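Local coordinates for protein neck and C-terminal motor domain of Kar3 (Candida glabrata, PDB 4GKR) that probably acts as a microtubule-dependent kinesin-14 motor in mitosis, coupling ATP hydrolysis to force through a P-loop motor domain, at residues Arg37-His42 and Phe82-Thr87; Thr123-Asn126 and Ile131-Ala134. All coordinates share one frame; numbering follows the deposited sequence.

Contact 1: Arg37-His42 and Phe82-Thr87; sequences RPPLPH and FDQQET. With ADP (adenosine-5'-diphosphate), chain D.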
ATOM      1  N   ARG A  37     -13.690   5.757   5.623  1.00 38.47           N
ATOM      2  CA  ARG A  37     -14.080   4.911   6.766  1.00 40.82           C
ATOM      3  C   ARG A  37     -15.409   5.363   7.399  1.00 45.20           C
ATOM      4  O   ARG A  37     -15.814   6.524   7.255  1.00 45.44           O
ATOM      5  CB  ARG A  37     -12.984   4.865   7.834  1.00 39.61           C
ATOM      6  CG  ARG A  37     -12.804   6.153   8.613  1.00 40.11           C
ATOM      7  CD  ARG A  37     -12.083   5.904   9.921  1.00 40.10           C
ATOM      8  NE  ARG A  37     -11.711   7.146  10.599  1.00 40.60           N
ATOM      9  CZ  ARG A  37     -12.551   7.942  11.256  1.00 42.45           C
ATOM     10  NH1 ARG A  37     -13.843   7.654  11.323  1.00 44.81           N
ATOM     11  NH2 ARG A  37     -12.095   9.039  11.837  1.00 42.63           N
ATOM     12  N   PRO A  38     -16.106   4.437   8.083  1.00 48.80           N
ATOM     13  CA  PRO A  38     -17.289   4.799   8.887  1.00 52.63           C
ATOM     14  C   PRO A  38     -16.933   5.752  10.021  1.00 54.36           C
ATOM     15  O   PRO A  38     -15.779   5.790  10.436  1.00 52.38           O
ATOM     16  CB  PRO A  38     -17.755   3.461   9.471  1.00 53.34           C
ATOM     17  CG  PRO A  38     -16.655   2.486   9.185  1.00 51.72           C
ATOM     18  CD  PRO A  38     -15.944   2.978   7.969  1.00 48.68           C
ATOM     19  N   PRO A  39     -17.917   6.527  10.521  1.00 59.37           N
ATOM     20  CA  PRO A  39     -17.667   7.406  11.680  1.00 62.05           C
ATOM     21  C   PRO A  39     -17.379   6.627  12.974  1.00 63.91           C
ATOM     22  O   PRO A  39     -17.870   5.507  13.148  1.00 63.78           O
ATOM     23  CB  PRO A  39     -18.981   8.196  11.812  1.00 64.57           C
ATOM     24  CG  PRO A  39     -20.011   7.325  11.176  1.00 65.17           C
ATOM     25  CD  PRO A  39     -19.305   6.656  10.028  1.00 61.77           C
ATOM     26  N   LEU A  40     -16.580   7.217  13.860  1.00 66.27           N
ATOM     27  CA  LEU A  40     -16.299   6.618  15.169  1.00 70.49           C
ATOM     28  C   LEU A  40     -17.371   7.043  16.181  1.00 76.77           C
ATOM     29  O   LEU A  40     -18.041   8.053  15.962  1.00 79.38           O
ATOM     30  CB  LEU A  40     -14.887   6.997  15.646  1.00 68.85           C
ATOM     31  CG  LEU A  40     -13.703   6.403  14.856  1.00 65.06           C
ATOM     32  CD1 LEU A  40     -12.439   7.221  15.074  1.00 63.44           C
ATOM     33  CD2 LEU A  40     -13.466   4.935  15.189  1.00 64.45           C
ATOM     34  N   PRO A  41     -17.567   6.261  17.266  1.00 81.00           N
ATOM     35  CA  PRO A  41     -18.558   6.604  18.304  1.00 85.71           C
ATOM     36  C   PRO A  41     -18.351   7.955  19.009  1.00 88.08           C
ATOM     37  O   PRO A  41     -19.329   8.615  19.365  1.00 91.02           O
ATOM     38  CB  PRO A  41     -18.431   5.447  19.301  1.00 87.11           C
ATOM     39  CG  PRO A  41     -18.021   4.288  18.453  1.00 85.00           C
ATOM     40  CD  PRO A  41     -17.079   4.874  17.428  1.00 81.75           C
ATOM     41  N   HIS A  42     -17.104   8.368  19.203  1.00 87.35           N
ATOM     42  CA  HIS A  42     -16.839   9.629  19.889  1.00 89.91           C
ATOM     43  C   HIS A  42     -16.863  10.835  18.979  1.00 89.66           C
ATOM     44  O   HIS A  42     -16.592  11.956  19.412  1.00 91.28           O
ATOM     45  CB  HIS A  42     -15.548   9.548  20.715  1.00 90.52           C
ATOM     46  CG  HIS A  42     -14.272   9.717  19.913  1.00 87.28           C
ATOM     47  ND1 HIS A  42     -13.564   8.670  19.449  1.00 85.40           N
ATOM     48  CD2 HIS A  42     -13.568  10.866  19.536  1.00 87.06           C
ATOM     49  CE1 HIS A  42     -12.472   9.121  18.793  1.00 83.44           C
ATOM     50  NE2 HIS A  42     -12.476  10.464  18.849  1.00 83.39           N
ATOM     51  N   PHE A  82     -14.514   3.720  -2.541  1.00 42.43           N
ATOM     52  CA  PHE A  82     -15.244   2.885  -1.579  1.00 43.44           C
ATOM     53  C   PHE A  82     -15.887   3.673  -0.446  1.00 45.89           C
ATOM     54  O   PHE A  82     -15.180   4.247   0.417  1.00 45.63           O
ATOM     55  CB  PHE A  82     -14.320   1.848  -0.979  1.00 40.52           C
ATOM     56  CG  PHE A  82     -13.585   1.048  -1.994  1.00 39.24           C
ATOM     57  CD1 PHE A  82     -14.245   0.090  -2.746  1.00 39.72           C
ATOM     58  CD2 PHE A  82     -12.228   1.238  -2.184  1.00 37.04           C
ATOM     59  CE1 PHE A  82     -13.569  -0.663  -3.674  1.00 38.15           C
ATOM     60  CE2 PHE A  82     -11.546   0.483  -3.107  1.00 36.00           C
ATOM     61  CZ  PHE A  82     -12.221  -0.465  -3.858  1.00 36.93           C
ATOM     62  N   ASP A  83     -17.225   3.673  -0.439  1.00 49.54           N
ATOM     63  CA  ASP A  83     -18.020   4.322   0.616  1.00 52.46           C
ATOM     64  C   ASP A  83     -17.886   3.624   1.993  1.00 53.45           C
ATOM     65  O   ASP A  83     -17.158   2.627   2.148  1.00 51.94           O
ATOM     66  CB  ASP A  83     -19.485   4.449   0.186  1.00 54.71           C
ATOM     67  N   GLN A  84     -18.579   4.162   2.990  1.00 56.99           N
ATOM     68  CA  GLN A  84     -18.426   3.717   4.379  1.00 58.97           C
ATOM     69  C   GLN A  84     -18.914   2.292   4.663  1.00 60.96           C
ATOM     70  O   GLN A  84     -18.517   1.681   5.659  1.00 61.25           O
ATOM     71  CB  GLN A  84     -19.144   4.674   5.318  1.00 61.66           C
ATOM     72  CG  GLN A  84     -18.965   6.130   4.957  1.00 61.81           C
ATOM     73  CD  GLN A  84     -19.567   7.026   6.003  1.00 64.66           C
ATOM     74  OE1 GLN A  84     -20.778   7.035   6.206  1.00 67.92           O
ATOM     75  NE2 GLN A  84     -18.721   7.781   6.683  1.00 64.25           N
ATOM     76  N   GLN A  85     -19.780   1.770   3.803  1.00 62.16           N
ATOM     77  CA  GLN A  85     -20.321   0.445   4.021  1.00 63.07           C
ATOM     78  C   GLN A  85     -19.341  -0.644   3.587  1.00 60.36           C
ATOM     79  O   GLN A  85     -19.423  -1.770   4.074  1.00 62.15           O
ATOM     80  CB  GLN A  85     -21.662   0.295   3.306  1.00 65.96           C
ATOM     81  N   GLU A  86     -18.417  -0.311   2.688  1.00 57.38           N
ATOM     82  CA  GLU A  86     -17.541  -1.312   2.074  1.00 54.72           C
ATOM     83  C   GLU A  86     -16.521  -1.897   3.059  1.00 53.45           C
ATOM     84  O   GLU A  86     -15.833  -1.168   3.779  1.00 53.34           O
ATOM     85  CB  GLU A  86     -16.867  -0.767   0.815  1.00 52.03           C
ATOM     86  N   THR A  87     -16.456  -3.227   3.069  1.00 53.08           N
ATOM     87  CA  THR A  87     -15.664  -4.013   4.012  1.00 51.23           C
ATOM     88  C   THR A  87     -14.319  -4.400   3.427  1.00 48.43           C
ATOM     89  O   THR A  87     -14.161  -4.430   2.206  1.00 47.13           O
ATOM     90  CB  THR A  87     -16.374  -5.343   4.330  1.00 53.71           C
ATOM     91  OG1 THR A  87     -16.435  -6.156   3.144  1.00 54.09           O
ATOM     92  CG2 THR A  87     -17.768  -5.091   4.834  1.00 56.62           C
TER
HETATM   93  PB  ADP D 702      -4.557   5.186  10.858  1.00 28.96           P
HETATM   94  O1B ADP D 702      -4.937   5.676   9.469  1.00 30.01           O
HETATM   95  O2B ADP D 702      -3.705   3.943  10.875  1.00 28.12           O
HETATM   96  O3B ADP D 702      -4.079   6.333  11.704  1.00 27.18           O
HETATM   97  PA  ADP D 702      -6.403   3.258  12.022  1.00 31.08           P
HETATM   98  O1A ADP D 702      -6.398   2.157  11.009  1.00 32.36           O
HETATM   99  O2A ADP D 702      -5.691   3.044  13.336  1.00 30.25           O
HETATM  100  O3A ADP D 702      -5.985   4.717  11.444  1.00 30.73           O
HETATM  101  O5' ADP D 702      -7.975   3.503  12.204  1.00 32.84           O
HETATM  102  C5' ADP D 702      -8.489   4.515  13.073  1.00 36.00           C
HETATM  103  C4' ADP D 702      -9.683   3.957  13.856  1.00 39.78           C
HETATM  104  O4' ADP D 702     -10.863   3.803  13.046  1.00 38.83           O
HETATM  105  C3' ADP D 702      -9.384   2.574  14.400  1.00 41.12           C
HETATM  106  O3' ADP D 702      -9.964   2.550  15.698  1.00 46.73           O
HETATM  107  C2' ADP D 702     -10.100   1.613  13.454  1.00 40.90           C
HETATM  108  O2' ADP D 702     -10.576   0.425  14.081  1.00 43.44           O
HETATM  109  C1' ADP D 702     -11.251   2.426  12.913  1.00 37.86           C
HETATM  110  N9  ADP D 702     -11.468   2.161  11.475  1.00 36.36           N
HETATM  111  C8  ADP D 702     -10.718   2.654  10.484  1.00 34.94           C
HETATM  112  N7  ADP D 702     -11.164   2.257   9.270  1.00 34.60           N
HETATM  113  C5  ADP D 702     -12.241   1.499   9.474  1.00 36.19           C
HETATM  114  C6  ADP D 702     -13.196   0.770   8.613  1.00 35.21           C
HETATM  115  N6  ADP D 702     -13.071   0.784   7.272  1.00 34.46           N
HETATM  116  N1  ADP D 702     -14.184   0.079   9.224  1.00 39.23           N
HETATM  117  C2  ADP D 702     -14.322   0.055  10.570  1.00 38.10           C
HETATM  118  N3  ADP D 702     -13.491   0.695  11.414  1.00 39.10           N
HETATM  119  C4  ADP D 702     -12.444   1.429  10.935  1.00 38.04           C
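The side-chain amide of Gln84 meets the backbone carbonyl of Arg37 obliquely: NE2 donates to Arg37 O over 3.2 Å, with an N-H...O angle of 138° and the oxygen 30° out of the amide plane. Pro39 flanks the same group, its CD 3.6 Å from Gln84 NE2, and the two side chains run nearly perpendicular. The other flat groups lie within 37-42 and the ADP. Over the Arg37 guanidinium sits Leu40 CD1, 3.6 Å above the plane and shifted toward the rim, while Pro39 CA lies in plane at its edge. Also in that plane, NH1 donates to Pro38 O (2.8 Å), a bond that helps fix the rotation of the guanidinium.

These residues belong to the RxRP element that kinesins place at the end of the first strand beside the nucleotide base. One face of the adenine receives both side chains: Pro38 CG stands 3.4 Å from ADP N1, and Arg37 CD is 3.6 Å from ADP C8. With CG of Arg37 held between its backbone N and carbonyl carbon (chi1 71°), the extended chain runs along the base before NE bonds to Gly117 O of the P-loop.

From the other segment, Gln84 occupies the second position of a type I turn, Asp83 to Glu86, leading to helix 88-93. Thr87 caps that helix through OG1 to Glu90 N, and Glu86 O accepts a bond from Arg35.

Contact 2: Thr123-Asn126 and Ile131-Ala134; sequences TMLN and IVPA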
ATOM      1  N   THR A 123      -6.947  -0.790   7.045  1.00 33.33           N
ATOM      2  CA  THR A 123      -6.911  -1.258   5.676  1.00 32.86           C
ATOM      3  C   THR A 123      -5.792  -2.275   5.415  1.00 32.25           C
ATOM      4  O   THR A 123      -6.028  -3.298   4.787  1.00 32.12           O
ATOM      5  CB  THR A 123      -6.785  -0.074   4.699  1.00 32.37           C
ATOM      6  OG1 THR A 123      -7.955   0.736   4.807  1.00 34.26           O
ATOM      7  CG2 THR A 123      -6.659  -0.565   3.239  1.00 31.68           C
ATOM      8  N   MET A 124      -4.582  -2.005   5.901  1.00 32.63           N
ATOM      9  CA  MET A 124      -3.452  -2.892   5.595  1.00 33.59           C
ATOM     10  C   MET A 124      -3.313  -4.118   6.509  1.00 34.40           C
ATOM     11  O   MET A 124      -2.873  -5.172   6.044  1.00 33.46           O
ATOM     12  CB  MET A 124      -2.133  -2.121   5.522  1.00 33.72           C
ATOM     13  CG  MET A 124      -2.168  -0.955   4.545  1.00 36.02           C
ATOM     14  SD  MET A 124      -2.383  -1.439   2.804  1.00 40.09           S
ATOM     15  CE  MET A 124      -0.839  -2.304   2.507  1.00 38.20           C
ATOM     16  N   LEU A 125      -3.716  -3.998   7.776  1.00 35.59           N
ATOM     17  CA  LEU A 125      -3.290  -4.971   8.795  1.00 37.75           C
ATOM     18  C   LEU A 125      -4.368  -5.566   9.678  1.00 40.82           C
ATOM     19  O   LEU A 125      -4.047  -6.239  10.648  1.00 43.78           O
ATOM     20  CB  LEU A 125      -2.242  -4.353   9.709  1.00 37.89           C
ATOM     21  CG  LEU A 125      -0.865  -4.016   9.140  1.00 38.18           C
ATOM     22  CD1 LEU A 125      -0.021  -3.320  10.212  1.00 37.88           C
ATOM     23  CD2 LEU A 125      -0.188  -5.290   8.623  1.00 37.93           C
ATOM     24  N   ASN A 126      -5.632  -5.325   9.367  1.00 41.64           N
ATOM     25  CA  ASN A 126      -6.705  -5.887  10.167  1.00 44.53           C
ATOM     26  C   ASN A 126      -6.701  -7.427  10.123  1.00 46.42           C
ATOM     27  O   ASN A 126      -6.686  -8.004   9.038  1.00 47.05           O
ATOM     28  CB  ASN A 126      -8.040  -5.346   9.679  1.00 45.09           C
ATOM     29  CG  ASN A 126      -9.122  -5.464  10.719  1.00 48.95           C
ATOM     30  OD1 ASN A 126     -10.193  -6.010  10.444  1.00 52.65           O
ATOM     31  ND2 ASN A 126      -8.849  -4.970  11.932  1.00 49.06           N
ATOM     32  N   ILE A 131      -5.290  -5.957   3.839  1.00 31.27           N
ATOM     33  CA  ILE A 131      -4.510  -6.251   2.637  1.00 30.57           C
ATOM     34  C   ILE A 131      -3.381  -7.274   2.890  1.00 31.06           C
ATOM     35  O   ILE A 131      -3.234  -8.226   2.119  1.00 31.96           O
ATOM     36  CB  ILE A 131      -3.972  -4.969   1.960  1.00 29.59           C
ATOM     37  CG1 ILE A 131      -5.123  -4.030   1.555  1.00 30.48           C
ATOM     38  CG2 ILE A 131      -3.110  -5.297   0.749  1.00 28.52           C
ATOM     39  CD1 ILE A 131      -6.292  -4.709   0.868  1.00 31.31           C
ATOM     40  N   VAL A 132      -2.612  -7.115   3.967  1.00 30.35           N
ATOM     41  CA  VAL A 132      -1.506  -8.054   4.243  1.00 29.94           C
ATOM     42  C   VAL A 132      -1.983  -9.507   4.494  1.00 31.40           C
ATOM     43  O   VAL A 132      -1.639 -10.407   3.724  1.00 32.64           O
ATOM     44  CB  VAL A 132      -0.550  -7.535   5.347  1.00 29.36           C
ATOM     45  CG1 VAL A 132       0.380  -8.636   5.834  1.00 29.82           C
ATOM     46  CG2 VAL A 132       0.229  -6.327   4.857  1.00 26.46           C
ATOM     47  N   PRO A 133      -2.791  -9.757   5.541  1.00 32.13           N
ATOM     48  CA  PRO A 133      -3.252 -11.162   5.641  1.00 33.09           C
ATOM     49  C   PRO A 133      -4.013 -11.670   4.406  1.00 33.47           C
ATOM     50  O   PRO A 133      -3.846 -12.820   4.024  1.00 34.90           O
ATOM     51  CB  PRO A 133      -4.157 -11.166   6.870  1.00 33.40           C
ATOM     52  CG  PRO A 133      -4.442  -9.743   7.164  1.00 33.02           C
ATOM     53  CD  PRO A 133      -3.263  -8.944   6.674  1.00 31.76           C
ATOM     54  N   ALA A 134      -4.817 -10.828   3.770  1.00 32.96           N
ATOM     55  CA  ALA A 134      -5.557 -11.254   2.579  1.00 33.65           C
ATOM     56  C   ALA A 134      -4.609 -11.604   1.424  1.00 33.37           C
ATOM     57  O   ALA A 134      -4.799 -12.613   0.739  1.00 35.09           O
ATOM     58  CB  ALA A 134      -6.535 -10.184   2.148  1.00 32.88           C
TER
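Ile131, with 71 Å² buried, and Met124, with 66 Å², form the larger apolar pair of this contact. The CB of Ile131 points toward 123-126, and Met124 SD lies 4.0 Å from Ile131 CB; the two side chains cross at a slant. Met124 reaches this position by folding: CG is anti to the carbonyl carbon (chi1 -55°), and the bends at chi2 and chi3 bring CE back to 4.1 Å from Ile131 CG2. Ile131 CG1 sits between Met124 SD and Thr123, 3.4 Å from Thr123 O and close to Thr123 CG2, the threonine and isoleucine side chains lying alongside one another.

The backbone supplies the polar half. Ile131 N donates to Thr123 O at 2.9 Å, almost straight at 170° and in the carbonyl plane, and Val132 N donates to Met124 O, also at 2.9 Å. Carbonyls near the C-terminal end of helix 120-125, the helix that follows the P-loop, are thus taken up by the first-turn amides of helix 131-147. The bonds clamp the two helices together across the short connection between them, within the P-loop NTPase fold of the kinesin motor domain.

Val132, next in buried surface at 42 Å², lies beside Leu125, with CG2 3.9 Å from Leu125 CD2. Pro133 follows in the same turn and sets CG 3.4 Å from Asn126 O. Leu266 of strand 259-268 packs against Met124, Ile131 and Val132, whereas Thr123 turns OG1 to Gly119 O and Asn341 ND2.

Contact 1 and contact 2 follow one another along the chain and do not touch: their centres are about 17 Å apart and their nearest atoms about 7 Å. The ADP relates them. Contact 1 meets the adenine end directly through 37-42, whereas contact 2 stands behind the phosphate-binding loop, with the Thr123 side chain about 6 Å from the ADP and the Leu125 side chain about 7 Å from the magnesium ion. Arg35 gives a further connection, bonding to Glu86 O in contact 1 and, weakly, to Thr123 OG1 in contact 2. The backbone amides of Gly117, Gly119, Lys120, Thr121 and Tyr122 all bond to the nucleotide, and Thr123 follows directly in the chain.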